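Local coordinates for scyllo-inosose 3-dehydrogenase (Thermotoga maritima, PDB 3IP1), which catalyses the NAD(+)-dependent oxidation of scyllo-inosose to 3-dehydro-scyllo-inosose, a zinc-dependent reaction that probably belongs to myo-inositol degradation, at residues Glu301-Ala307 with Glu329-Arg334; Trp173-Leu178 with Phe350-Ser355; Asp215-Leu220 with Leu281-Leu287. All blocks are in the same frame, centred on the assembly; numbering follows the deposited sequence. Where two conformers were deposited one is given.

Contact 1 of 3, residues Glu301-Ala307 with Glu329-Arg334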
# COMPACT_ATOMS: atom_id res chain seq x y z
N GLU A 301 -23.52 6.12 6.40
CA GLU A 301 -23.02 5.90 7.75
C GLU A 301 -23.81 4.83 8.50
O GLU A 301 -23.24 4.09 9.31
CB GLU A 301 -23.02 7.21 8.53
CG GLU A 301 -21.89 8.16 8.13
CD GLU A 301 -21.72 9.27 9.14
OE1 GLU A 301 -22.66 9.41 9.94
OE2 GLU A 301 -20.69 9.99 9.15
N GLU A 302 -25.10 4.71 8.22
CA GLU A 302 -25.89 3.71 8.92
C GLU A 302 -25.55 2.31 8.43
O GLU A 302 -25.47 1.37 9.25
CB GLU A 302 -27.40 3.98 8.83
CG GLU A 302 -28.16 3.16 9.88
CD GLU A 302 -29.68 3.11 9.69
OE1 GLU A 302 -30.25 4.08 9.14
OE2 GLU A 302 -30.30 2.10 10.09
N VAL A 303 -25.37 2.15 7.12
CA VAL A 303 -24.91 0.88 6.58
C VAL A 303 -23.52 0.52 7.14
O VAL A 303 -23.31 -0.61 7.61
CB VAL A 303 -24.86 0.87 5.05
CG1 VAL A 303 -24.10 -0.36 4.56
CG2 VAL A 303 -26.29 0.88 4.46
N ILE A 304 -22.59 1.46 7.11
CA ILE A 304 -21.23 1.19 7.57
C ILE A 304 -21.31 0.72 9.03
O ILE A 304 -20.71 -0.29 9.39
CB ILE A 304 -20.30 2.42 7.41
CG1 ILE A 304 -19.99 2.69 5.92
CG2 ILE A 304 -19.00 2.19 8.17
CD1 ILE A 304 -19.20 4.04 5.64
N TRP A 305 -22.07 1.45 9.84
CA TRP A 305 -22.23 1.16 11.25
C TRP A 305 -22.80 -0.23 11.49
O TRP A 305 -22.22 -1.02 12.23
CB TRP A 305 -23.14 2.20 11.91
CG TRP A 305 -23.27 2.01 13.40
CD1 TRP A 305 -24.32 1.45 14.07
CD2 TRP A 305 -22.30 2.38 14.39
NE1 TRP A 305 -24.07 1.45 15.43
CE2 TRP A 305 -22.85 2.02 15.66
CE3 TRP A 305 -21.04 2.99 14.35
CZ2 TRP A 305 -22.17 2.25 16.86
CZ3 TRP A 305 -20.37 3.22 15.54
CH2 TRP A 305 -20.93 2.84 16.78
N ARG A 306 -23.91 -0.55 10.83
CA ARG A 306 -24.62 -1.80 11.08
C ARG A 306 -24.02 -3.04 10.40
O ARG A 306 -24.25 -4.16 10.86
CB ARG A 306 -26.10 -1.64 10.68
CG ARG A 306 -26.89 -0.71 11.61
CD ARG A 306 -28.31 -0.47 11.11
NE ARG A 306 -29.01 -1.74 10.92
CZ ARG A 306 -30.21 -1.87 10.37
NH1 ARG A 306 -30.86 -0.80 9.94
NH2 ARG A 306 -30.76 -3.07 10.23
N ALA A 307 -23.27 -2.83 9.31
CA ALA A 307 -22.57 -3.90 8.59
C ALA A 307 -21.54 -4.63 9.45
O ALA A 307 -20.92 -4.05 10.34
CB ALA A 307 -21.89 -3.36 7.33
N GLU A 329 -17.18 8.87 14.92
CA GLU A 329 -17.27 7.59 15.62
C GLU A 329 -17.52 6.41 14.70
O GLU A 329 -16.97 5.33 14.90
CB GLU A 329 -18.38 7.66 16.67
CG GLU A 329 -18.68 6.34 17.38
CD GLU A 329 -19.46 6.53 18.66
OE1 GLU A 329 -18.98 7.29 19.52
OE2 GLU A 329 -20.55 5.93 18.80
N VAL A 330 -18.38 6.62 13.70
CA VAL A 330 -18.69 5.56 12.75
C VAL A 330 -17.41 5.04 12.07
O VAL A 330 -17.20 3.82 12.02
CB VAL A 330 -19.70 6.05 11.70
CG1 VAL A 330 -19.78 5.06 10.52
CG2 VAL A 330 -21.11 6.28 12.38
N PHE A 331 -16.58 5.97 11.58
CA PHE A 331 -15.31 5.67 10.93
C PHE A 331 -14.27 5.06 11.86
O PHE A 331 -13.59 4.12 11.46
CB PHE A 331 -14.79 6.86 10.09
CG PHE A 331 -15.70 7.16 8.94
CD1 PHE A 331 -15.44 6.63 7.68
CD2 PHE A 331 -16.91 7.84 9.15
CE1 PHE A 331 -16.35 6.81 6.62
CE2 PHE A 331 -17.82 8.02 8.10
CZ PHE A 331 -17.54 7.50 6.84
N GLN A 332 -14.19 5.53 13.10
CA GLN A 332 -13.32 4.91 14.10
C GLN A 332 -13.72 3.47 14.42
O GLN A 332 -12.89 2.54 14.38
CB GLN A 332 -13.30 5.73 15.38
CG GLN A 332 -12.57 7.07 15.28
CD GLN A 332 -12.89 8.00 16.46
OE1 GLN A 332 -13.96 7.89 17.07
NE2 GLN A 332 -11.98 8.90 16.76
N VAL A 333 -14.99 3.27 14.74
CA VAL A 333 -15.47 2.00 15.22
C VAL A 333 -15.55 0.91 14.13
O VAL A 333 -15.38 -0.28 14.42
CB VAL A 333 -16.82 2.17 16.00
CG1 VAL A 333 -17.37 0.81 16.46
CG2 VAL A 333 -16.63 3.08 17.24
N ARG A 334 -15.80 1.29 12.88
CA ARG A 334 -15.88 0.31 11.79
C ARG A 334 -14.61 0.26 10.94
O ARG A 334 -14.59 -0.38 9.88
CB ARG A 334 -17.13 0.54 10.92
CG ARG A 334 -18.42 0.82 11.70
CD ARG A 334 -18.75 -0.28 12.74
NE ARG A 334 -18.95 -1.59 12.11
CZ ARG A 334 -18.24 -2.67 12.42
NH1 ARG A 334 -18.48 -3.82 11.81
NH2 ARG A 334 -17.32 -2.61 13.37
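The last turns of helix 293-306 pack beside the short helix 328-333. Their axes, over these short segments, approach to 9.5 Å and run 31° from parallel. Val330 fills the middle. Its t rotamer sets CG1 3.8 Å from CG2 of Ile304 and CG2 3.8 Å from CE3 of Trp305. Ile304 takes the mt rotamer, and its CD1 lies 4.0 Å from CZ of Phe331. Trp305 starts sideways from its helix, but chi1 near 180° swings the indole across to the other one. There CZ3 of Trp305 comes 3.7 Å from CB of Val333, and CE3 meets CA of Val330 ring edge first. Glu301 packs its OE2 3.6 Å from CE2 of Phe331, at the edge of that ring; OE1 of Glu301 is hydrogen-bonded to OG1 of Thr327.

Arg334, just past its helix, is folded up by three successive m torsions. The fold brings the guanidinium to the C-terminal end of helix 293-306. Arg334 NH1 donates to Ala307 O at 2.9 Å, Arg334 NE makes a weak 3.5 Å hydrogen bond to Ile304 O, and Arg334 NH2 donates to Val333 O at 3.2 Å. Gln332 and Val333 face a second subunit. Two helices of the Rossmann-type domain are thus joined by apolar packing and by an arginine that bridges to backbone carbonyls, strongly at Ala307 and weakly at Ile304.

Contact 2 of 3, residues Trp173-Leu178 with Phe350-Ser355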
# COMPACT_ATOMS: atom_id res chain seq x y z
N TRP A 173 -4.00 9.37 -26.29
CA TRP A 173 -3.84 7.93 -26.08
C TRP A 173 -4.42 7.16 -27.26
O TRP A 173 -5.51 7.46 -27.74
CB TRP A 173 -4.55 7.50 -24.79
CG TRP A 173 -3.91 8.03 -23.55
CD1 TRP A 173 -4.26 9.16 -22.85
CD2 TRP A 173 -2.78 7.46 -22.86
NE1 TRP A 173 -3.42 9.32 -21.77
CE2 TRP A 173 -2.51 8.29 -21.75
CE3 TRP A 173 -1.98 6.33 -23.07
CZ2 TRP A 173 -1.48 8.03 -20.84
CZ3 TRP A 173 -0.94 6.07 -22.18
CH2 TRP A 173 -0.71 6.91 -21.07
N SER A 174 -3.70 6.15 -27.72
CA SER A 174 -4.12 5.42 -28.90
C SER A 174 -5.37 4.59 -28.66
O SER A 174 -5.49 3.96 -27.62
CB SER A 174 -3.01 4.49 -29.37
OG SER A 174 -3.47 3.75 -30.49
N LEU A 175 -6.29 4.57 -29.63
CA LEU A 175 -7.41 3.63 -29.59
C LEU A 175 -7.23 2.40 -30.51
O LEU A 175 -8.23 1.74 -30.84
CB LEU A 175 -8.72 4.35 -29.94
CG LEU A 175 -9.18 5.52 -29.07
CD1 LEU A 175 -10.41 6.16 -29.72
CD2 LEU A 175 -9.47 5.12 -27.59
N ARG A 176 -6.00 2.08 -30.92
CA ARG A 176 -5.71 0.92 -31.81
C ARG A 176 -6.32 -0.39 -31.31
O ARG A 176 -6.87 -1.18 -32.08
CB ARG A 176 -4.20 0.71 -31.95
CG ARG A 176 -3.52 1.60 -32.96
CD ARG A 176 -3.33 0.87 -34.29
NE ARG A 176 -2.67 -0.42 -34.13
CZ ARG A 176 -2.23 -1.14 -35.15
NH1 ARG A 176 -1.65 -2.32 -34.94
NH2 ARG A 176 -2.38 -0.69 -36.38
N GLU A 177 -6.19 -0.62 -30.01
CA GLU A 177 -6.73 -1.84 -29.40
C GLU A 177 -8.23 -2.07 -29.65
O GLU A 177 -8.73 -3.19 -29.50
CB GLU A 177 -6.51 -1.83 -27.88
CG GLU A 177 -5.07 -2.04 -27.40
CD GLU A 177 -4.94 -1.66 -25.93
OE1 GLU A 177 -4.77 -2.56 -25.07
OE2 GLU A 177 -5.06 -0.45 -25.62
N LEU A 178 -8.97 -1.01 -29.98
CA LEU A 178 -10.42 -1.16 -30.20
C LEU A 178 -10.74 -1.61 -31.63
O LEU A 178 -11.87 -1.95 -31.94
CB LEU A 178 -11.18 0.13 -29.86
CG LEU A 178 -11.01 0.77 -28.47
CD1 LEU A 178 -11.96 1.96 -28.33
CD2 LEU A 178 -11.23 -0.22 -27.33
N PHE A 350 -6.05 6.08 -18.20
CA PHE A 350 -6.53 6.10 -19.59
C PHE A 350 -6.22 4.81 -20.33
O PHE A 350 -7.13 4.21 -20.87
CB PHE A 350 -6.00 7.32 -20.39
CG PHE A 350 -7.03 8.42 -20.60
CD1 PHE A 350 -7.69 9.00 -19.50
CD2 PHE A 350 -7.32 8.88 -21.88
CE1 PHE A 350 -8.61 10.03 -19.68
CE2 PHE A 350 -8.26 9.92 -22.08
CZ PHE A 350 -8.91 10.49 -20.98
N PRO A 351 -4.94 4.36 -20.36
CA PRO A 351 -4.71 3.19 -21.22
C PRO A 351 -5.30 1.92 -20.66
O PRO A 351 -5.68 1.04 -21.42
CB PRO A 351 -3.18 3.11 -21.32
CG PRO A 351 -2.65 3.91 -20.16
CD PRO A 351 -3.67 4.98 -19.91
N ARG A 352 -5.42 1.82 -19.34
CA ARG A 352 -6.07 0.64 -18.79
C ARG A 352 -7.57 0.67 -19.07
O ARG A 352 -8.17 -0.38 -19.30
CB ARG A 352 -5.83 0.50 -17.28
CG ARG A 352 -4.46 -0.05 -16.88
CD ARG A 352 -4.36 -0.09 -15.35
NE ARG A 352 -3.06 -0.50 -14.84
CZ ARG A 352 -2.11 0.34 -14.41
NH1 ARG A 352 -2.30 1.66 -14.45
NH2 ARG A 352 -0.98 -0.15 -13.94
N VAL A 353 -8.18 1.85 -19.02
CA VAL A 353 -9.61 1.97 -19.38
C VAL A 353 -9.80 1.53 -20.85
O VAL A 353 -10.76 0.85 -21.17
CB VAL A 353 -10.18 3.38 -19.16
CG1 VAL A 353 -11.55 3.53 -19.89
CG2 VAL A 353 -10.31 3.65 -17.65
N ILE A 354 -8.86 1.92 -21.71
CA ILE A 354 -8.89 1.52 -23.12
C ILE A 354 -8.77 -0.01 -23.29
O ILE A 354 -9.56 -0.62 -24.03
CB ILE A 354 -7.84 2.32 -23.96
CG1 ILE A 354 -8.24 3.80 -24.02
CG2 ILE A 354 -7.68 1.72 -25.37
CD1 ILE A 354 -7.07 4.81 -24.27
N SER A 355 -7.81 -0.62 -22.58
CA SER A 355 -7.63 -2.09 -22.63
C SER A 355 -8.85 -2.81 -22.12
O SER A 355 -9.24 -3.83 -22.67
CB SER A 355 -6.41 -2.53 -21.82
OG SER A 355 -5.25 -1.99 -22.40
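Trp173 lays one face of its indole over the start of helix 349-358. CB of Phe350 sits 3.6 Å from the centroid of the Trp173 five-membered ring, and CD of Pro351 sits 3.6 Å from that of the Trp173 six-membered ring. Both are CH-pi contacts, close to the ring normal. The Phe350 ring itself lies oblique to the indole, with its CD2 3.2 Å from Trp173 CD1.

One turn on, Ile354 points into the bend of segment 173-178. Its CD1 is 3.7 Å from CB of Trp173, and its CG1 is 4.0 Å from CD2 of Leu175. An ST turn at Ser174, where OG accepts from N of Arg176 at 3.1 Å, and a 3-10 turn at 176-178 bring Glu177 back to the helix. Ser174 OG also hydrogen-bonds to OE2 of Glu123. OG of Ser355 donates to OE1 of Glu177 at 2.8 Å.

The contact joins the GroES-like sheet to helix 349-358, which follows the last strand of the Rossmann sheet. Strand 172-174 pairs with strand 124-127, whose Cys126 touches Phe350 and Ile354. Helix 194-207 packs against Phe350, which lies about 4 Å, side chain to side chain, from the metal ligand Glu195.

Contact 3 of 3, residues Asp215-Leu220 with Leu281-Leu287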
# COMPACT_ATOMS: atom_id res chain seq x y z
N ASP A 215 -15.38 -8.85 -2.96
CA ASP A 215 -15.90 -7.71 -2.18
C ASP A 215 -17.21 -7.19 -2.73
O ASP A 215 -17.49 -7.38 -3.90
CB ASP A 215 -14.90 -6.55 -2.17
CG ASP A 215 -13.72 -6.79 -1.22
OD1 ASP A 215 -13.79 -7.67 -0.34
OD2 ASP A 215 -12.71 -6.07 -1.36
N ASN A 216 -18.00 -6.55 -1.87
CA ASN A 216 -19.24 -5.89 -2.28
C ASN A 216 -18.99 -4.40 -2.45
O ASN A 216 -18.16 -3.81 -1.73
CB ASN A 216 -20.34 -6.07 -1.23
CG ASN A 216 -20.73 -7.52 -1.02
OD1 ASN A 216 -20.75 -8.31 -1.96
ND2 ASN A 216 -21.07 -7.86 0.22
N VAL A 217 -19.70 -3.80 -3.40
CA VAL A 217 -19.59 -2.37 -3.61
C VAL A 217 -20.99 -1.74 -3.71
O VAL A 217 -21.91 -2.38 -4.18
CB VAL A 217 -18.74 -1.99 -4.87
CG1 VAL A 217 -17.31 -2.60 -4.77
CG2 VAL A 217 -19.42 -2.43 -6.14
N VAL A 218 -21.10 -0.49 -3.27
CA VAL A 218 -22.34 0.29 -3.34
C VAL A 218 -22.07 1.61 -4.06
O VAL A 218 -21.21 2.39 -3.64
CB VAL A 218 -22.93 0.55 -1.93
CG1 VAL A 218 -24.10 1.53 -1.99
CG2 VAL A 218 -23.35 -0.78 -1.25
N ILE A 219 -22.81 1.86 -5.12
CA ILE A 219 -22.68 3.12 -5.88
C ILE A 219 -23.96 3.96 -5.73
O ILE A 219 -25.06 3.50 -6.05
CB ILE A 219 -22.37 2.86 -7.38
CG1 ILE A 219 -21.02 2.15 -7.52
CG2 ILE A 219 -22.36 4.16 -8.16
CD1 ILE A 219 -20.96 1.19 -8.62
N LEU A 220 -23.79 5.18 -5.26
CA LEU A 220 -24.89 6.11 -5.10
C LEU A 220 -24.84 7.11 -6.26
O LEU A 220 -23.93 7.93 -6.34
CB LEU A 220 -24.79 6.82 -3.74
CG LEU A 220 -24.90 5.91 -2.51
CD1 LEU A 220 -23.53 5.38 -2.00
CD2 LEU A 220 -25.63 6.62 -1.38
N LEU A 281 -23.30 -8.05 5.52
CA LEU A 281 -21.87 -7.76 5.38
C LEU A 281 -21.55 -6.30 5.04
O LEU A 281 -20.49 -5.78 5.42
CB LEU A 281 -21.21 -8.70 4.36
CG LEU A 281 -19.70 -8.88 4.54
CD1 LEU A 281 -19.38 -9.59 5.89
CD2 LEU A 281 -19.07 -9.62 3.37
N GLY A 282 -22.45 -5.65 4.31
CA GLY A 282 -22.20 -4.31 3.81
C GLY A 282 -21.26 -4.33 2.62
O GLY A 282 -21.25 -5.28 1.84
N ALA A 283 -20.45 -3.27 2.49
CA ALA A 283 -19.56 -3.11 1.32
C ALA A 283 -18.16 -2.64 1.69
O ALA A 283 -17.96 -1.97 2.71
CB ALA A 283 -20.18 -2.17 0.29
N LYS A 284 -17.18 -3.00 0.86
CA LYS A 284 -15.80 -2.52 1.01
C LYS A 284 -15.66 -1.08 0.48
O LYS A 284 -14.82 -0.31 0.95
CB LYS A 284 -14.82 -3.49 0.32
CG LYS A 284 -13.36 -3.06 0.22
CD LYS A 284 -12.63 -3.03 1.59
CE LYS A 284 -11.31 -2.16 1.49
NZ LYS A 284 -11.62 -0.67 1.19
N LEU A 285 -16.49 -0.72 -0.49
CA LEU A 285 -16.39 0.59 -1.12
C LEU A 285 -17.76 1.20 -1.44
O LEU A 285 -18.63 0.54 -2.00
CB LEU A 285 -15.53 0.50 -2.40
CG LEU A 285 -15.38 1.76 -3.26
CD1 LEU A 285 -14.44 2.80 -2.61
CD2 LEU A 285 -14.87 1.41 -4.65
N PHE A 286 -17.92 2.47 -1.08
CA PHE A 286 -19.08 3.26 -1.46
C PHE A 286 -18.61 4.40 -2.36
O PHE A 286 -17.62 5.06 -2.07
CB PHE A 286 -19.78 3.85 -0.23
CG PHE A 286 -20.31 2.83 0.75
CD1 PHE A 286 -19.45 2.18 1.63
CD2 PHE A 286 -21.68 2.54 0.81
CE1 PHE A 286 -19.94 1.23 2.56
CE2 PHE A 286 -22.20 1.60 1.72
CZ PHE A 286 -21.34 0.94 2.60
N LEU A 287 -19.31 4.61 -3.47
CA LEU A 287 -18.99 5.72 -4.36
C LEU A 287 -20.11 6.72 -4.24
O LEU A 287 -21.27 6.42 -4.58
CB LEU A 287 -18.83 5.27 -5.81
CG LEU A 287 -18.45 6.40 -6.79
CD1 LEU A 287 -17.03 6.97 -6.48
CD2 LEU A 287 -18.56 5.97 -8.24
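This is a parallel strand pairing in the middle of the six-stranded sheet of the nucleotide-binding domain. Strand 216-220 lies beside strand 285-288. The short axes approach to 4.7 Å and diverge by 13°. Val217 pairs with Leu285, Val218 with Phe286, and Ile219 with Leu287. The ladder consists of N of Val218 to O of Leu285 (3.0 Å), N of Leu287 to O of Val218 (2.9 Å) and N of Leu220 to O of Leu287 (2.9 Å). Just before strand 285-288, N of Lys284 donates to O of Asn216 at 2.9 Å. Asn216 extends the link with its side chain, as ND2 donates to O of Gly282 at 3.1 Å. The positive phi of Gly282 suits glycine.

The sheet order 3-2-1-4-5-6 is that of a Rossmann fold, and these are its strands 1 and 4, the central pair at the crossover point. Strand 216-220 leads into a GxGxxG motif at Gly221, Gly223 and Gly226, consistent with NAD(+) binding; Ile225 there probably contacts NAD(+), as in relatives.

Side chains alternate between the two faces. Val217, Ile219, Leu285 and Leu287 share one, where helix 224-235 covers Ile219, Leu285 and Leu287. Val218 and Phe286 share the other, with Val218 CB 3.6 Å from Phe286 CD2. Helix 293-306 packs there on Phe286 through Val303 and Ile304.

How the contacts relate
From the N terminus, segment 173-178 comes first, and its partner 350-355 is reached only 172 residues later. Contact 2 thus closes the longest loop, and both other contacts fall within it. Contact 3 opens at 215-220 and closes at 281-287. Contact 1 then opens at 301-307 and closes at 329-334, so these two follow in series and no loops cross. Strand 285-288 runs on to helix 293-306, and contacts 1 and 3 touch where Val303 and Ile304 meet Phe286. Together they join sheet and helices within the nucleotide-binding domain. Contact 2, its centre about 27 Å from that of contact 3, ties strand 172-174 of the GroES-like part to helix 349-358, after the chain has left the nucleotide-binding sheet.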